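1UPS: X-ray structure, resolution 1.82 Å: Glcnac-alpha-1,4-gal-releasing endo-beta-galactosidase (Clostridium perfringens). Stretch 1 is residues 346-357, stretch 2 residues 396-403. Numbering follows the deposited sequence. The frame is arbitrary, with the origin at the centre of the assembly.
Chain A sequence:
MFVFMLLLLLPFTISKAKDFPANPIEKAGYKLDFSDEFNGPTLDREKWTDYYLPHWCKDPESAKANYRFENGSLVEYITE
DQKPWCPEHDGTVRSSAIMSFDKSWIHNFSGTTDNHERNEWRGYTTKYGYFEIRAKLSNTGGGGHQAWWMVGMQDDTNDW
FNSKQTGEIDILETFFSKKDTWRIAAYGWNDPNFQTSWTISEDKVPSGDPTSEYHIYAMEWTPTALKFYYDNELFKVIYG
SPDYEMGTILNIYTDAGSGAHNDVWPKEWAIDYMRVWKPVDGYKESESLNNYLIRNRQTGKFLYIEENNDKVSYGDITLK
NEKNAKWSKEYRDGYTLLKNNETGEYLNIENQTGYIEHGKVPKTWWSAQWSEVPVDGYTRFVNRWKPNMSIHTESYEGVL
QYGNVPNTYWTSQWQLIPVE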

ATOM      1  N   TYR A 346       9.492  12.153 -23.586  1.00 15.63           N
ATOM      2  CA  TYR A 346       8.435  11.839 -22.619  1.00 15.49           C
ATOM      3  C   TYR A 346       7.055  11.962 -23.235  1.00 14.90           C
ATOM      4  O   TYR A 346       6.774  12.905 -23.967  1.00 15.01           O
ATOM      5  CB  TYR A 346       8.464  12.825 -21.455  1.00 16.27           C
ATOM      6  CG  TYR A 346       9.670  12.730 -20.562  1.00 18.34           C
ATOM      7  CD1 TYR A 346      10.426  13.870 -20.267  1.00 22.92           C
ATOM      8  CD2 TYR A 346      10.041  11.522 -19.977  1.00 19.04           C
ATOM      9  CE1 TYR A 346      11.540  13.799 -19.425  1.00 24.91           C
ATOM     10  CE2 TYR A 346      11.151  11.438 -19.140  1.00 21.37           C
ATOM     11  CZ  TYR A 346      11.891  12.575 -18.861  1.00 25.66           C
ATOM     12  OH  TYR A 346      12.988  12.492 -18.024  1.00 27.57           O
ATOM     13  N   LEU A 347       6.177  11.032 -22.885  1.00 14.02           N
ATOM     14  CA  LEU A 347       4.779  11.140 -23.268  1.00 13.38           C
ATOM     15  C   LEU A 347       4.103  12.251 -22.473  1.00 12.81           C
ATOM     16  O   LEU A 347       4.218  12.295 -21.254  1.00 13.56           O
ATOM     17  CB  LEU A 347       4.069   9.812 -23.014  1.00 12.78           C
ATOM     18  CG  LEU A 347       4.646   8.646 -23.824  1.00 13.65           C
ATOM     19  CD1 LEU A 347       3.689   7.436 -23.720  1.00 13.38           C
ATOM     20  CD2 LEU A 347       4.885   9.053 -25.279  1.00 13.63           C
ATOM     21  N   ASN A 348       3.405  13.143 -23.168  1.00 13.28           N
ATOM     22  CA  ASN A 348       2.787  14.293 -22.514  1.00 13.37           C
ATOM     23  C   ASN A 348       1.583  14.797 -23.273  1.00 13.36           C
ATOM     24  O   ASN A 348       1.346  14.369 -24.402  1.00 13.45           O
ATOM     25  CB  ASN A 348       3.810  15.424 -22.335  1.00 13.15           C
ATOM     26  CG  ASN A 348       4.157  16.096 -23.634  1.00 14.19           C
ATOM     27  OD1 ASN A 348       3.577  17.129 -23.979  1.00 15.37           O
ATOM     28  ND2 ASN A 348       5.104  15.511 -24.380  1.00 16.24           N
ATOM     29  N   ILE A 349       0.823  15.700 -22.645  1.00 13.23           N
ATOM     30  CA  ILE A 349      -0.376  16.285 -23.272  1.00 13.66           C
ATOM     31  C   ILE A 349      -0.406  17.824 -23.201  1.00 14.12           C
ATOM     32  O   ILE A 349      -1.482  18.435 -23.154  1.00 14.14           O
ATOM     33  CB  ILE A 349      -1.697  15.665 -22.717  1.00 13.52           C
ATOM     34  CG1 ILE A 349      -1.941  16.040 -21.247  1.00 14.13           C
ATOM     35  CG2 ILE A 349      -1.712  14.128 -22.930  1.00 13.73           C
ATOM     36  CD1 ILE A 349      -3.348  15.669 -20.723  1.00 14.33           C
ATOM     37  N   GLU A 350       0.774  18.437 -23.232  1.00 14.26           N
ATOM     38  CA  GLU A 350       0.891  19.900 -23.051  1.00 15.09           C
ATOM     39  C   GLU A 350      -0.021  20.737 -23.959  1.00 15.93           C
ATOM     40  O   GLU A 350      -0.631  21.718 -23.502  1.00 16.15           O
ATOM     41  CB  GLU A 350       2.351  20.354 -23.197  1.00 14.97           C
ATOM     42  CG  GLU A 350       2.596  21.806 -22.749  1.00 14.85           C
ATOM     43  CD  GLU A 350       2.584  21.997 -21.240  1.00 18.09           C
ATOM     44  OE1 GLU A 350       2.672  23.169 -20.785  1.00 17.30           O
ATOM     45  OE2 GLU A 350       2.486  20.998 -20.486  1.00 17.88           O
ATOM     46  N   ASN A 351      -0.117  20.358 -25.235  1.00 16.11           N
ATOM     47  CA  ASN A 351      -0.903  21.134 -26.191  1.00 16.88           C
ATOM     48  C   ASN A 351      -2.382  20.738 -26.276  1.00 17.13           C
ATOM     49  O   ASN A 351      -3.151  21.362 -27.024  1.00 17.55           O
ATOM     50  CB  ASN A 351      -0.237  21.135 -27.578  1.00 16.94           C
ATOM     51  CG  ASN A 351       1.050  21.947 -27.610  1.00 18.60           C
ATOM     52  OD1 ASN A 351       1.033  23.173 -27.421  1.00 17.96           O
ATOM     53  ND2 ASN A 351       2.176  21.272 -27.863  1.00 16.84           N
ATOM     54  N   GLN A 352      -2.765  19.713 -25.507  1.00 17.11           N
ATOM     55  CA  GLN A 352      -4.160  19.272 -25.379  1.00 17.24           C
ATOM     56  C   GLN A 352      -4.848  19.100 -26.740  1.00 17.06           C
ATOM     57  O   GLN A 352      -5.862  19.762 -27.044  1.00 17.12           O
ATOM     58  CB  GLN A 352      -4.964  20.230 -24.484  1.00 17.95           C
ATOM     59  CG  GLN A 352      -4.473  20.310 -23.039  1.00 19.78           C
ATOM     60  CD  GLN A 352      -5.378  21.177 -22.174  1.00 25.27           C
ATOM     61  OE1 GLN A 352      -6.401  20.704 -21.681  1.00 27.66           O
ATOM     62  NE2 GLN A 352      -5.018  22.454 -22.015  1.00 24.71           N
ATOM     63  N   THR A 353      -4.285  18.208 -27.546  1.00 15.98           N
ATOM     64  CA  THR A 353      -4.748  17.961 -28.907  1.00 15.91           C
ATOM     65  C   THR A 353      -5.726  16.786 -29.028  1.00 15.91           C
ATOM     66  O   THR A 353      -6.236  16.503 -30.133  1.00 15.62           O
ATOM     67  CB  THR A 353      -3.545  17.660 -29.813  1.00 16.35           C
ATOM     68  OG1 THR A 353      -2.985  16.382 -29.457  1.00 15.06           O
ATOM     69  CG2 THR A 353      -2.407  18.657 -29.573  1.00 16.09           C
ATOM     70  N   GLY A 354      -5.963  16.103 -27.909  1.00 15.10           N
ATOM     71  CA  GLY A 354      -6.707  14.854 -27.892  1.00 15.02           C
ATOM     72  C   GLY A 354      -5.812  13.635 -28.093  1.00 14.57           C
ATOM     73  O   GLY A 354      -6.271  12.498 -27.932  1.00 14.26           O
ATOM     74  N   TYR A 355      -4.546  13.878 -28.444  1.00 13.35           N
ATOM     75  CA  TYR A 355      -3.573  12.805 -28.684  1.00 14.08           C
ATOM     76  C   TYR A 355      -2.362  12.933 -27.785  1.00 13.52           C
ATOM     77  O   TYR A 355      -1.952  14.048 -27.421  1.00 14.32           O
ATOM     78  CB  TYR A 355      -3.132  12.783 -30.164  1.00 13.67           C
ATOM     79  CG  TYR A 355      -4.287  12.523 -31.105  1.00 15.00           C
ATOM     80  CD1 TYR A 355      -4.678  11.213 -31.423  1.00 15.02           C
ATOM     81  CD2 TYR A 355      -5.013  13.585 -31.652  1.00 15.07           C
ATOM     82  CE1 TYR A 355      -5.766  10.973 -32.279  1.00 16.69           C
ATOM     83  CE2 TYR A 355      -6.096  13.364 -32.498  1.00 17.30           C
ATOM     84  CZ  TYR A 355      -6.473  12.058 -32.810  1.00 18.57           C
ATOM     85  OH  TYR A 355      -7.549  11.845 -33.660  1.00 17.86           O
ATOM     86  N   ILE A 356      -1.775  11.794 -27.418  1.00 13.84           N
ATOM     87  CA  ILE A 356      -0.534  11.808 -26.653  1.00 13.38           C
ATOM     88  C   ILE A 356       0.570  12.379 -27.542  1.00 13.87           C
ATOM     89  O   ILE A 356       0.730  11.952 -28.693  1.00 13.99           O
ATOM     90  CB  ILE A 356      -0.148  10.375 -26.176  1.00 13.39           C
ATOM     91  CG1 ILE A 356      -1.244   9.778 -25.286  1.00 14.59           C
ATOM     92  CG2 ILE A 356       1.199  10.402 -25.426  1.00 11.34           C
ATOM     93  CD1 ILE A 356      -1.434  10.514 -23.945  1.00 16.06           C
ATOM     94  N   GLU A 357       1.324  13.335 -27.000  1.00 13.60           N
ATOM     95  CA  GLU A 357       2.463  13.937 -27.691  1.00 13.90           C
ATOM     96  C   GLU A 357       3.760  13.315 -27.180  1.00 14.15           C
ATOM     97  O   GLU A 357       3.772  12.683 -26.125  1.00 13.99           O
ATOM     98  CB  GLU A 357       2.489  15.458 -27.433  1.00 13.65           C
ATOM     99  CG  GLU A 357       1.228  16.170 -27.901  1.00 14.59           C
ATOM    100  CD  GLU A 357       1.206  17.631 -27.492  1.00 16.33           C
ATOM    101  OE1 GLU A 357       2.040  18.397 -28.029  1.00 15.81           O
ATOM    102  OE2 GLU A 357       0.375  17.997 -26.627  1.00 16.57           O
ATOM    103  N   TYR A 396      -9.584   3.649 -31.966  1.00 11.28           N
ATOM    104  CA  TYR A 396      -8.829   2.694 -32.793  1.00 11.52           C
ATOM    105  C   TYR A 396      -8.316   3.322 -34.089  1.00 12.12           C
ATOM    106  O   TYR A 396      -8.529   2.777 -35.196  1.00 11.67           O
ATOM    107  CB  TYR A 396      -9.680   1.476 -33.164  1.00 11.42           C
ATOM    108  CG  TYR A 396     -10.349   0.721 -32.039  1.00 11.67           C
ATOM    109  CD1 TYR A 396     -11.607   1.107 -31.552  1.00 10.64           C
ATOM    110  CD2 TYR A 396      -9.746  -0.410 -31.485  1.00 11.76           C
ATOM    111  CE1 TYR A 396     -12.238   0.387 -30.553  1.00 11.56           C
ATOM    112  CE2 TYR A 396     -10.371  -1.141 -30.477  1.00 11.06           C
ATOM    113  CZ  TYR A 396     -11.618  -0.737 -30.018  1.00 11.89           C
ATOM    114  OH  TYR A 396     -12.254  -1.470 -29.035  1.00 11.14           O
ATOM    115  N   GLU A 397      -7.625   4.453 -33.955  1.00 11.91           N
ATOM    116  CA  GLU A 397      -7.156   5.216 -35.116  1.00 12.44           C
ATOM    117  C   GLU A 397      -5.711   4.893 -35.512  1.00 12.57           C
ATOM    118  O   GLU A 397      -5.159   5.540 -36.418  1.00 13.79           O
ATOM    119  CB  GLU A 397      -7.281   6.717 -34.843  1.00 12.34           C
ATOM    120  CG  GLU A 397      -8.726   7.197 -34.706  1.00 13.46           C
ATOM    121  CD  GLU A 397      -8.838   8.692 -34.434  1.00 16.98           C
ATOM    122  OE1 GLU A 397      -7.812   9.327 -34.095  1.00 17.50           O
ATOM    123  OE2 GLU A 397      -9.964   9.227 -34.553  1.00 16.96           O
ATOM    124  N   GLY A 398      -5.094   3.925 -34.833  1.00 12.83           N
ATOM    125  CA  GLY A 398      -3.707   3.541 -35.110  1.00 12.52           C
ATOM    126  C   GLY A 398      -2.679   4.359 -34.347  1.00 13.22           C
ATOM    127  O   GLY A 398      -1.470   4.129 -34.478  1.00 13.48           O
ATOM    128  N   VAL A 399      -3.171   5.317 -33.557  1.00 12.51           N
ATOM    129  CA  VAL A 399      -2.346   6.250 -32.786  1.00 13.34           C
ATOM    130  C   VAL A 399      -2.898   6.388 -31.370  1.00 12.98           C
ATOM    131  O   VAL A 399      -4.049   6.032 -31.114  1.00 12.66           O
ATOM    132  CB  VAL A 399      -2.275   7.665 -33.445  1.00 13.20           C
ATOM    133  CG1 VAL A 399      -1.465   7.605 -34.745  1.00 14.47           C
ATOM    134  CG2 VAL A 399      -3.672   8.223 -33.723  1.00 14.33           C
ATOM    135  N   LEU A 400      -2.088   6.929 -30.464  1.00 12.62           N
ATOM    136  CA  LEU A 400      -2.425   6.969 -29.041  1.00 12.52           C
ATOM    137  C   LEU A 400      -3.203   8.215 -28.653  1.00 12.25           C
ATOM    138  O   LEU A 400      -2.802   9.341 -28.982  1.00 12.08           O
ATOM    139  CB  LEU A 400      -1.143   6.912 -28.210  1.00 13.06           C
ATOM    140  CG  LEU A 400      -1.235   6.531 -26.737  1.00 12.49           C
ATOM    141  CD1 LEU A 400      -1.919   5.187 -26.549  1.00 11.67           C
ATOM    142  CD2 LEU A 400       0.186   6.501 -26.117  1.00 11.10           C
ATOM    143  N   GLN A 401      -4.311   8.007 -27.946  1.00 11.94           N
ATOM    144  CA  GLN A 401      -5.194   9.106 -27.528  1.00 12.43           C
ATOM    145  C   GLN A 401      -5.124   9.335 -26.023  1.00 11.87           C
ATOM    146  O   GLN A 401      -4.598   8.506 -25.282  1.00 11.95           O
ATOM    147  CB  GLN A 401      -6.648   8.782 -27.882  1.00 12.50           C
ATOM    148  CG  GLN A 401      -6.936   8.577 -29.376  1.00 13.29           C
ATOM    149  CD  GLN A 401      -8.303   7.987 -29.596  1.00 13.25           C
ATOM    150  OE1 GLN A 401      -8.440   6.764 -29.766  1.00 11.83           O
ATOM    151  NE2 GLN A 401      -9.332   8.840 -29.560  1.00 11.81           N
ATOM    152  N   TYR A 402      -5.658  10.467 -25.564  1.00 12.66           N
ATOM    153  CA  TYR A 402      -6.040  10.586 -24.158  1.00 12.39           C
ATOM    154  C   TYR A 402      -7.489  11.082 -24.164  1.00 11.82           C
ATOM    155  O   TYR A 402      -7.935  11.720 -25.132  1.00 12.75           O
ATOM    156  CB  TYR A 402      -5.125  11.541 -23.348  1.00 13.23           C
ATOM    157  CG  TYR A 402      -5.320  12.989 -23.736  1.00 14.05           C
ATOM    158  CD1 TYR A 402      -4.507  13.582 -24.705  1.00 16.03           C
ATOM    159  CD2 TYR A 402      -6.371  13.744 -23.190  1.00 15.24           C
ATOM    160  CE1 TYR A 402      -4.708  14.910 -25.092  1.00 14.56           C
ATOM    161  CE2 TYR A 402      -6.588  15.059 -23.576  1.00 16.20           C
ATOM    162  CZ  TYR A 402      -5.749  15.633 -24.520  1.00 16.32           C
ATOM    163  OH  TYR A 402      -5.992  16.925 -24.907  1.00 16.12           O
ATOM    164  N   GLY A 403      -8.207  10.781 -23.094  1.00 11.33           N
ATOM    165  CA  GLY A 403      -9.575  11.246 -22.930  1.00 11.46           C
ATOM    166  C   GLY A 403     -10.149  10.694 -21.641  1.00 12.26           C
ATOM    167  O   GLY A 403      -9.494   9.924 -20.932  1.00 12.23           O
TER
HETATM  168  O   HOH W   1      -8.742  11.617 -28.549  1.00 20.12           O
HETATM  169  O   HOH W   2      -0.487  10.004 -30.240  1.00 17.45           O

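Stretch 2 first meets stretch 1 at Glu 397, an exposed residue whose CA-to-CB bond points toward its partner. Tyr 355 OH donates a short hydrogen bond to Glu 397 OE1 (2.6 Å) at the end of this extended side chain; the carboxylate lies near the plane of the ring, at its edge, where a hydroxyl can reach it. Gly 398 makes no contact, but its backbone angles (87°/-1°) would jam a CB against the preceding carbonyl oxygen and so call for glycine. Val 399 then turns toward stretch 1 and packs its CG2 3.7 Å from CE1 of Tyr 355.

At Leu 400 the backbone takes over. Leu 400 O accepts a hydrogen bond from Ile 356 N at 3.1 Å, while a water donates both to this O and to Ile 356 O. The buried side chain packs against the apolar side chains of Ile 356 and Leu 347, with Leu 400 CG 3.6 Å from Ile 356 CG1 and Leu 400 CD2 4.3 Å from Leu 347 CD1. Gln 401 pairs with Tyr 355 in a single beta bridge, their CA atoms 4.2 Å apart. Its CA-to-CB bond points away overall, yet its NE2 donates to a second water, which in turn donates to Gly 354 O.

Tyr 402 gives up the most surface to stretch 1, 145 Å². Tyr 402 N donates to Gly 354 O at 3.2 Å, completing the backbone link, and the side chain, with chi1 near p, lays the ring along stretch 1. One face of the ring serves as an apolar surface for Ile 349, whose CD1 sits 4.3 Å from the centroid of the Tyr 402 ring, while the Tyr 402 hydroxyl accepts a weak hydrogen bond from Gly 354 N (N to OH, 3.1 Å). Separately, Ile 356 CD1 lies 3.9 Å from Tyr 402 CB. Gly 354, at 89°/-9°, likewise adopts a conformation that calls for glycine.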